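Local coordinates for putative uncharacterized protein (Cricetid herpesvirus 2, PDB 4ZKQ) that probably binds host chemokines as a herpesvirus decoy receptor, probably keeping them from their cellular receptors, at residues V102-E116 against L150-Q162. Sequence-based numbering, arbitrary orientation.
Sequences VNESDLTVFGPNKEE and LRVPGPDGHLCIQ
T108 and R151 face each other as an antiparallel hydrogen-bonded pair at the edge of a four-stranded sheet, where strand 108-111 lies outermost beside strand 147-152. T108 N reaches R151 O at 3.0 Å, and R151 N returns to T108 O at 2.9 Å. The two side chains run side by side in the same direction, T108 OG1 lying 3.8 Å from R151 CB. With OG1 set between its backbone N and carbonyl carbon (chi1 62°), T108 donates to the anti lone pair of E116 OE2 at 2.8 Å. E116 OE2 stands 4.4 Å from R151 NE, beyond a salt bridge, and a water in the guanidinium plane links the two; E116 OE1 accepts from M259 N. R151, bent at chi3 (64°), turns its terminal nitrogens to the carbonyls of L65 and L66, and the F110 ring meets CD of R151 at its edge. On the other face V109 and L150, the non-hydrogen-bonded pair, lie side by side, CG1 against CG. Beyond the ladder, L107 crosses I161 at an angle, their CD1 atoms 4.0 Å apart. V102 meets V152 at about a right angle through CG1 and rests CB against SG of C160, disulfide-bonded to C96. P153 lies across CB of D106, whose OD2 accepts from N103 N. R151 thus joins edge strand 108-111 and, through water, E116 to L65 and L66, and E116 probably offsets its buried positive charge.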
ATOM      1  N   VAL A 102      29.968   5.721  -9.230  1.00 51.91           N
ATOM      2  CA  VAL A 102      28.973   6.470  -8.477  1.00 44.76           C
ATOM      3  C   VAL A 102      29.169   6.171  -7.003  1.00 33.17           C
ATOM      4  O   VAL A 102      29.320   5.015  -6.606  1.00 38.52           O
ATOM      5  CB  VAL A 102      27.535   6.119  -8.920  1.00 45.40           C
ATOM      6  CG1 VAL A 102      26.509   6.837  -8.057  1.00 37.13           C
ATOM      7  CG2 VAL A 102      27.333   6.490 -10.377  1.00 40.00           C
ATOM      8  N   ASN A 103      29.193   7.227  -6.199  1.00 37.33           N
ATOM      9  CA  ASN A 103      29.389   7.093  -4.763  1.00 41.10           C
ATOM     10  C   ASN A 103      28.044   6.948  -4.063  1.00 30.41           C
ATOM     11  O   ASN A 103      27.027   7.427  -4.563  1.00 29.05           O
ATOM     12  CB  ASN A 103      30.146   8.304  -4.205  1.00 41.58           C
ATOM     13  CG  ASN A 103      31.551   8.432  -4.773  1.00 58.47           C
ATOM     14  OD1 ASN A 103      32.304   7.459  -4.825  1.00 50.18           O
ATOM     15  ND2 ASN A 103      31.909   9.639  -5.202  1.00 52.75           N
ATOM     16  N   GLU A 104      28.049   6.290  -2.909  1.00 30.67           N
ATOM     17  CA  GLU A 104      26.850   6.160  -2.086  1.00 32.50           C
ATOM     18  C   GLU A 104      26.238   7.528  -1.800  1.00 33.34           C
ATOM     19  O   GLU A 104      25.019   7.666  -1.707  1.00 25.78           O
ATOM     20  CB  GLU A 104      27.179   5.442  -0.771  1.00 27.10           C
ATOM     21  CG  GLU A 104      27.647   4.009  -0.957  1.00 28.53           C
ATOM     22  CD  GLU A 104      27.991   3.312   0.347  1.00 28.02           C
ATOM     23  OE1 GLU A 104      28.146   3.988   1.389  1.00 32.42           O
ATOM     24  OE2 GLU A 104      28.106   2.070   0.324  1.00 32.01           O
ATOM     25  N   SER A 105      27.093   8.539  -1.687  1.00 28.71           N
ATOM     26  CA  SER A 105      26.654   9.893  -1.360  1.00 30.18           C
ATOM     27  C   SER A 105      25.946  10.583  -2.516  1.00 24.72           C
ATOM     28  O   SER A 105      25.345  11.638  -2.335  1.00 24.94           O
ATOM     29  CB  SER A 105      27.852  10.737  -0.922  1.00 41.46           C
ATOM     30  OG  SER A 105      28.447  10.190   0.240  1.00 46.85           O
ATOM     31  N   ASP A 106      26.022   9.997  -3.706  1.00 23.96           N
ATOM     32  CA  ASP A 106      25.320  10.540  -4.863  1.00 24.29           C
ATOM     33  C   ASP A 106      23.839  10.162  -4.877  1.00 21.69           C
ATOM     34  O   ASP A 106      23.057  10.723  -5.643  1.00 24.54           O
ATOM     35  CB  ASP A 106      25.979  10.055  -6.154  1.00 29.09           C
ATOM     36  CG  ASP A 106      27.342  10.676  -6.383  1.00 35.42           C
ATOM     37  OD1 ASP A 106      27.496  11.890  -6.125  1.00 29.47           O
ATOM     38  OD2 ASP A 106      28.258   9.949  -6.814  1.00 37.38           O
ATOM     39  N   LEU A 107      23.465   9.192  -4.046  1.00 22.84           N
ATOM     40  CA  LEU A 107      22.071   8.766  -3.938  1.00 19.98           C
ATOM     41  C   LEU A 107      21.327   9.596  -2.907  1.00 17.43           C
ATOM     42  O   LEU A 107      21.779   9.728  -1.772  1.00 19.35           O
ATOM     43  CB  LEU A 107      21.992   7.286  -3.548  1.00 22.61           C
ATOM     44  CG  LEU A 107      20.614   6.728  -3.179  1.00 22.73           C
ATOM     45  CD1 LEU A 107      19.697   6.667  -4.396  1.00 19.52           C
ATOM     46  CD2 LEU A 107      20.759   5.354  -2.529  1.00 19.07           C
ATOM     47  N   THR A 108      20.177  10.140  -3.294  1.00 18.65           N
ATOM     48  CA  THR A 108      19.279  10.749  -2.326  1.00 21.89           C
ATOM     49  C   THR A 108      17.867  10.190  -2.472  1.00 19.99           C
ATOM     50  O   THR A 108      17.488   9.669  -3.524  1.00 18.02           O
ATOM     51  CB  THR A 108      19.240  12.278  -2.466  1.00 22.66           C
ATOM     52  OG1 THR A 108      18.736  12.628  -3.760  1.00 21.58           O
ATOM     53  CG2 THR A 108      20.644  12.873  -2.272  1.00 23.41           C
ATOM     54  N   VAL A 109      17.095  10.298  -1.400  1.00 19.59           N
ATOM     55  CA  VAL A 109      15.709   9.877  -1.419  1.00 16.25           C
ATOM     56  C   VAL A 109      14.889  10.849  -0.612  1.00 17.12           C
ATOM     57  O   VAL A 109      15.409  11.522   0.276  1.00 16.08           O
ATOM     58  CB  VAL A 109      15.515   8.449  -0.844  1.00 19.34           C
ATOM     59  CG1 VAL A 109      16.435   7.465  -1.521  1.00 18.47           C
ATOM     60  CG2 VAL A 109      15.748   8.420   0.664  1.00 22.71           C
ATOM     61  N   PHE A 110      13.605  10.934  -0.927  1.00 17.63           N
ATOM     62  CA  PHE A 110      12.684  11.638  -0.060  1.00 20.37           C
ATOM     63  C   PHE A 110      11.323  10.972  -0.088  1.00 17.25           C
ATOM     64  O   PHE A 110      11.034  10.115  -0.922  1.00 16.51           O
ATOM     65  CB  PHE A 110      12.575  13.124  -0.439  1.00 17.70           C
ATOM     66  CG  PHE A 110      12.189  13.386  -1.871  1.00 14.74           C
ATOM     67  CD1 PHE A 110      13.144  13.379  -2.872  1.00 19.54           C
ATOM     68  CD2 PHE A 110      10.882  13.689  -2.206  1.00 14.70           C
ATOM     69  CE1 PHE A 110      12.796  13.640  -4.183  1.00 21.06           C
ATOM     70  CE2 PHE A 110      10.528  13.951  -3.520  1.00 18.37           C
ATOM     71  CZ  PHE A 110      11.487  13.930  -4.506  1.00 18.25           C
ATOM     72  N   GLY A 111      10.495  11.359   0.865  1.00 14.37           N
ATOM     73  CA  GLY A 111       9.163  10.811   0.979  1.00 12.18           C
ATOM     74  C   GLY A 111       8.392  11.653   1.957  1.00 17.20           C
ATOM     75  O   GLY A 111       8.877  12.698   2.385  1.00 16.93           O
ATOM     76  N   PRO A 112       7.188  11.206   2.322  1.00 15.84           N
ATOM     77  CA  PRO A 112       6.420  12.003   3.273  1.00 15.27           C
ATOM     78  C   PRO A 112       7.109  12.038   4.634  1.00 16.08           C
ATOM     79  O   PRO A 112       7.508  10.995   5.152  1.00 15.23           O
ATOM     80  CB  PRO A 112       5.089  11.270   3.341  1.00 15.10           C
ATOM     81  CG  PRO A 112       5.467   9.826   3.082  1.00 14.67           C
ATOM     82  CD  PRO A 112       6.556   9.902   2.052  1.00 18.01           C
ATOM     83  N   ASN A 113       7.245  13.242   5.177  1.00 15.64           N
ATOM     84  CA  ASN A 113       7.812  13.488   6.500  1.00 20.28           C
ATOM     85  C   ASN A 113       9.337  13.464   6.500  1.00 20.43           C
ATOM     86  O   ASN A 113       9.950  13.584   7.559  1.00 22.74           O
ATOM     87  CB  ASN A 113       7.293  12.471   7.530  1.00 18.67           C
ATOM     88  CG  ASN A 113       7.305  13.016   8.959  1.00 22.80           C
ATOM     89  OD1 ASN A 113       6.959  14.170   9.193  1.00 21.77           O
ATOM     90  ND2 ASN A 113       7.694  12.180   9.918  1.00 21.42           N
ATOM     91  N   LYS A 114       9.960  13.320   5.332  1.00 17.76           N
ATOM     92  CA  LYS A 114      11.420  13.209   5.285  1.00 15.77           C
ATOM     93  C   LYS A 114      12.007  13.871   4.049  1.00 25.29           C
ATOM     94  O   LYS A 114      11.838  13.396   2.931  1.00 22.00           O
ATOM     95  CB  LYS A 114      11.839  11.740   5.343  1.00 19.56           C
ATOM     96  CG  LYS A 114      13.346  11.501   5.405  1.00 16.45           C
ATOM     97  CD  LYS A 114      13.994  12.115   6.637  1.00 20.55           C
ATOM     98  CE  LYS A 114      15.470  11.716   6.731  1.00 21.19           C
ATOM     99  NZ  LYS A 114      16.297  12.648   7.556  1.00 19.05           N
ATOM    100  N   GLU A 115      12.730  14.960   4.283  1.00 17.29           N
ATOM    101  CA  GLU A 115      13.340  15.759   3.227  1.00 25.32           C
ATOM    102  C   GLU A 115      14.368  14.982   2.414  1.00 17.52           C
ATOM    103  O   GLU A 115      14.919  13.985   2.881  1.00 16.30           O
ATOM    104  CB  GLU A 115      14.019  16.990   3.836  1.00 32.07           C
ATOM    105  CG  GLU A 115      15.302  16.652   4.608  1.00 33.74           C
ATOM    106  CD  GLU A 115      15.834  17.817   5.425  1.00 67.95           C
ATOM    107  OE1 GLU A 115      15.380  18.961   5.207  1.00 56.46           O
ATOM    108  OE2 GLU A 115      16.706  17.583   6.289  1.00 63.84           O
ATOM    109  N   GLU A 116      14.642  15.462   1.202  1.00 16.87           N
ATOM    110  CA  GLU A 116      15.676  14.865   0.366  1.00 16.96           C
ATOM    111  C   GLU A 116      16.995  14.784   1.109  1.00 19.27           C
ATOM    112  O   GLU A 116      17.482  15.771   1.652  1.00 21.46           O
ATOM    113  CB  GLU A 116      15.862  15.651  -0.936  1.00 19.83           C
ATOM    114  CG  GLU A 116      16.922  15.023  -1.829  1.00 21.91           C
ATOM    115  CD  GLU A 116      17.198  15.810  -3.090  1.00 25.39           C
ATOM    116  OE1 GLU A 116      16.668  16.936  -3.238  1.00 19.44           O
ATOM    117  OE2 GLU A 116      17.956  15.292  -3.928  1.00 24.11           O
ATOM    118  N   LEU A 150      13.471   8.199  -5.408  1.00 13.99           N
ATOM    119  CA  LEU A 150      14.901   7.951  -5.386  1.00 15.09           C
ATOM    120  C   LEU A 150      15.549   8.707  -6.526  1.00 21.48           C
ATOM    121  O   LEU A 150      15.002   8.758  -7.627  1.00 18.95           O
ATOM    122  CB  LEU A 150      15.210   6.460  -5.504  1.00 17.15           C
ATOM    123  CG  LEU A 150      14.697   5.571  -4.367  1.00 19.63           C
ATOM    124  CD1 LEU A 150      13.266   5.157  -4.643  1.00 21.18           C
ATOM    125  CD2 LEU A 150      15.590   4.364  -4.228  1.00 26.56           C
ATOM    126  N   ARG A 151      16.711   9.294  -6.255  1.00 21.06           N
ATOM    127  CA  ARG A 151      17.439  10.049  -7.269  1.00 27.42           C
ATOM    128  C   ARG A 151      18.918   9.705  -7.235  1.00 19.00           C
ATOM    129  O   ARG A 151      19.523   9.581  -6.169  1.00 20.03           O
ATOM    130  CB  ARG A 151      17.222  11.551  -7.079  1.00 29.24           C
ATOM    131  CG  ARG A 151      15.894  12.013  -7.661  1.00 25.31           C
ATOM    132  CD  ARG A 151      15.576  13.461  -7.371  1.00 32.35           C
ATOM    133  NE  ARG A 151      16.516  14.388  -7.992  1.00 27.95           N
ATOM    134  CZ  ARG A 151      16.465  14.779  -9.260  1.00 30.54           C
ATOM    135  NH1 ARG A 151      15.523  14.317 -10.077  1.00 25.00           N
ATOM    136  NH2 ARG A 151      17.367  15.637  -9.714  1.00 33.11           N
ATOM    137  N   VAL A 152      19.485   9.519  -8.422  1.00 21.25           N
ATOM    138  CA  VAL A 152      20.881   9.139  -8.559  1.00 23.30           C
ATOM    139  C   VAL A 152      21.391   9.687  -9.906  1.00 33.53           C
ATOM    140  O   VAL A 152      20.636   9.743 -10.877  1.00 24.34           O
ATOM    141  CB  VAL A 152      21.041   7.600  -8.447  1.00 28.83           C
ATOM    142  CG1 VAL A 152      20.350   6.885  -9.611  1.00 24.91           C
ATOM    143  CG2 VAL A 152      22.494   7.203  -8.346  1.00 26.04           C
ATOM    144  N   PRO A 153      22.663  10.123  -9.967  1.00 33.51           N
ATOM    145  CA  PRO A 153      23.070  10.908 -11.139  1.00 44.00           C
ATOM    146  C   PRO A 153      23.519  10.092 -12.344  1.00 44.10           C
ATOM    147  O   PRO A 153      23.295   8.880 -12.409  1.00 33.49           O
ATOM    148  CB  PRO A 153      24.251  11.745 -10.607  1.00 43.41           C
ATOM    149  CG  PRO A 153      24.493  11.296  -9.183  1.00 40.43           C
ATOM    150  CD  PRO A 153      23.765  10.005  -9.000  1.00 38.24           C
ATOM    151  N   GLY A 154      24.146  10.790 -13.292  1.00 90.14           N
ATOM    152  CA  GLY A 154      24.789  10.189 -14.449  1.00 48.05           C
ATOM    153  C   GLY A 154      23.830   9.391 -15.303  1.00 53.21           C
ATOM    154  O   GLY A 154      22.617   9.443 -15.083  1.00 49.15           O
ATOM    155  N   PRO A 155      24.369   8.662 -16.295  1.00 46.17           N
ATOM    156  CA  PRO A 155      23.576   7.714 -17.079  1.00 47.14           C
ATOM    157  C   PRO A 155      23.607   6.311 -16.484  1.00 29.73           C
ATOM    158  O   PRO A 155      22.780   5.486 -16.854  1.00 36.89           O
ATOM    159  CB  PRO A 155      24.257   7.737 -18.460  1.00 49.74           C
ATOM    160  CG  PRO A 155      25.498   8.623 -18.307  1.00 39.56           C
ATOM    161  CD  PRO A 155      25.726   8.793 -16.845  1.00 48.10           C
ATOM    162  N   ASP A 156      24.547   6.057 -15.576  1.00 29.77           N
ATOM    163  CA  ASP A 156      24.778   4.713 -15.046  1.00 31.94           C
ATOM    164  C   ASP A 156      24.393   4.569 -13.571  1.00 38.52           C
ATOM    165  O   ASP A 156      24.528   3.487 -12.999  1.00 30.64           O
ATOM    166  CB  ASP A 156      26.250   4.328 -15.222  1.00 42.72           C
ATOM    167  CG  ASP A 156      26.647   4.182 -16.679  1.00 57.93           C
ATOM    168  OD1 ASP A 156      25.850   3.625 -17.464  1.00 58.55           O
ATOM    169  OD2 ASP A 156      27.756   4.627 -17.040  1.00 72.61           O
ATOM    170  N   GLY A 157      23.927   5.656 -12.963  1.00 31.44           N
ATOM    171  CA  GLY A 157      23.561   5.646 -11.555  1.00 39.94           C
ATOM    172  C   GLY A 157      22.528   4.588 -11.204  1.00 26.32           C
ATOM    173  O   GLY A 157      22.664   3.884 -10.203  1.00 23.66           O
ATOM    174  N   HIS A 158      21.497   4.470 -12.034  1.00 25.53           N
ATOM    175  CA  HIS A 158      20.429   3.502 -11.799  1.00 34.38           C
ATOM    176  C   HIS A 158      20.943   2.068 -11.671  1.00 33.89           C
ATOM    177  O   HIS A 158      20.312   1.230 -11.024  1.00 28.46           O
ATOM    178  CB  HIS A 158      19.403   3.575 -12.926  1.00 33.46           C
ATOM    179  CG  HIS A 158      19.897   3.025 -14.227  1.00 37.31           C
ATOM    180  ND1 HIS A 158      20.749   3.726 -15.054  1.00 42.76           N
ATOM    181  CD2 HIS A 158      19.662   1.843 -14.840  1.00 43.85           C
ATOM    182  CE1 HIS A 158      21.018   2.995 -16.123  1.00 41.61           C
ATOM    183  NE2 HIS A 158      20.372   1.850 -16.019  1.00 47.52           N
ATOM    184  N   LEU A 159      22.091   1.787 -12.279  1.00 31.18           N
ATOM    185  CA  LEU A 159      22.642   0.434 -12.277  1.00 30.41           C
ATOM    186  C   LEU A 159      23.177   0.014 -10.913  1.00 28.10           C
ATOM    187  O   LEU A 159      23.491  -1.155 -10.710  1.00 26.39           O
ATOM    188  CB  LEU A 159      23.763   0.307 -13.313  1.00 31.88           C
ATOM    189  CG  LEU A 159      23.383   0.520 -14.778  1.00 36.67           C
ATOM    190  CD1 LEU A 159      24.624   0.475 -15.646  1.00 41.04           C
ATOM    191  CD2 LEU A 159      22.379  -0.524 -15.238  1.00 37.85           C
ATOM    192  N   CYS A 160      23.295   0.960  -9.986  1.00 24.70           N
ATOM    193  CA  CYS A 160      23.797   0.643  -8.649  1.00 24.09           C
ATOM    194  C   CYS A 160      22.681   0.152  -7.712  1.00 21.18           C
ATOM    195  O   CYS A 160      22.958  -0.424  -6.662  1.00 23.69           O
ATOM    196  CB  CYS A 160      24.490   1.864  -8.039  1.00 29.82           C
ATOM    197  SG  CYS A 160      25.842   2.549  -9.057  1.00 30.77           S
ATOM    198  N   ILE A 161      21.427   0.378  -8.092  1.00 20.24           N
ATOM    199  CA  ILE A 161      20.301  -0.036  -7.255  1.00 21.90           C
ATOM    200  C   ILE A 161      19.654  -1.293  -7.835  1.00 17.53           C
ATOM    201  O   ILE A 161      18.900  -1.218  -8.796  1.00 21.46           O
ATOM    202  CB  ILE A 161      19.257   1.088  -7.129  1.00 18.21           C
ATOM    203  CG1 ILE A 161      19.925   2.374  -6.622  1.00 22.29           C
ATOM    204  CG2 ILE A 161      18.140   0.671  -6.172  1.00 20.32           C
ATOM    205  CD1 ILE A 161      19.150   3.626  -6.933  1.00 26.56           C
ATOM    206  N   GLN A 162      19.962  -2.448  -7.247  1.00 21.83           N
ATOM    207  CA  GLN A 162      19.455  -3.727  -7.748  1.00 24.86           C
ATOM    208  C   GLN A 162      17.973  -3.923  -7.458  1.00 23.79           C
ATOM    209  O   GLN A 162      17.238  -4.482  -8.272  1.00 19.82           O
ATOM    210  CB  GLN A 162      20.228  -4.892  -7.137  1.00 28.86           C
ATOM    211  CG  GLN A 162      21.507  -5.246  -7.876  1.00 40.42           C
ATOM    212  CD  GLN A 162      22.581  -4.203  -7.696  1.00 42.90           C
ATOM    213  OE1 GLN A 162      22.574  -3.451  -6.721  1.00 52.56           O
ATOM    214  NE2 GLN A 162      23.517  -4.149  -8.635  1.00 60.15           N
TER
HETATM  215  O   HOH W   1      20.853  12.521  -5.794  1.00 22.10           O
HETATM  216  O   HOH W   2      18.441  15.740  -6.456  1.00 31.09           O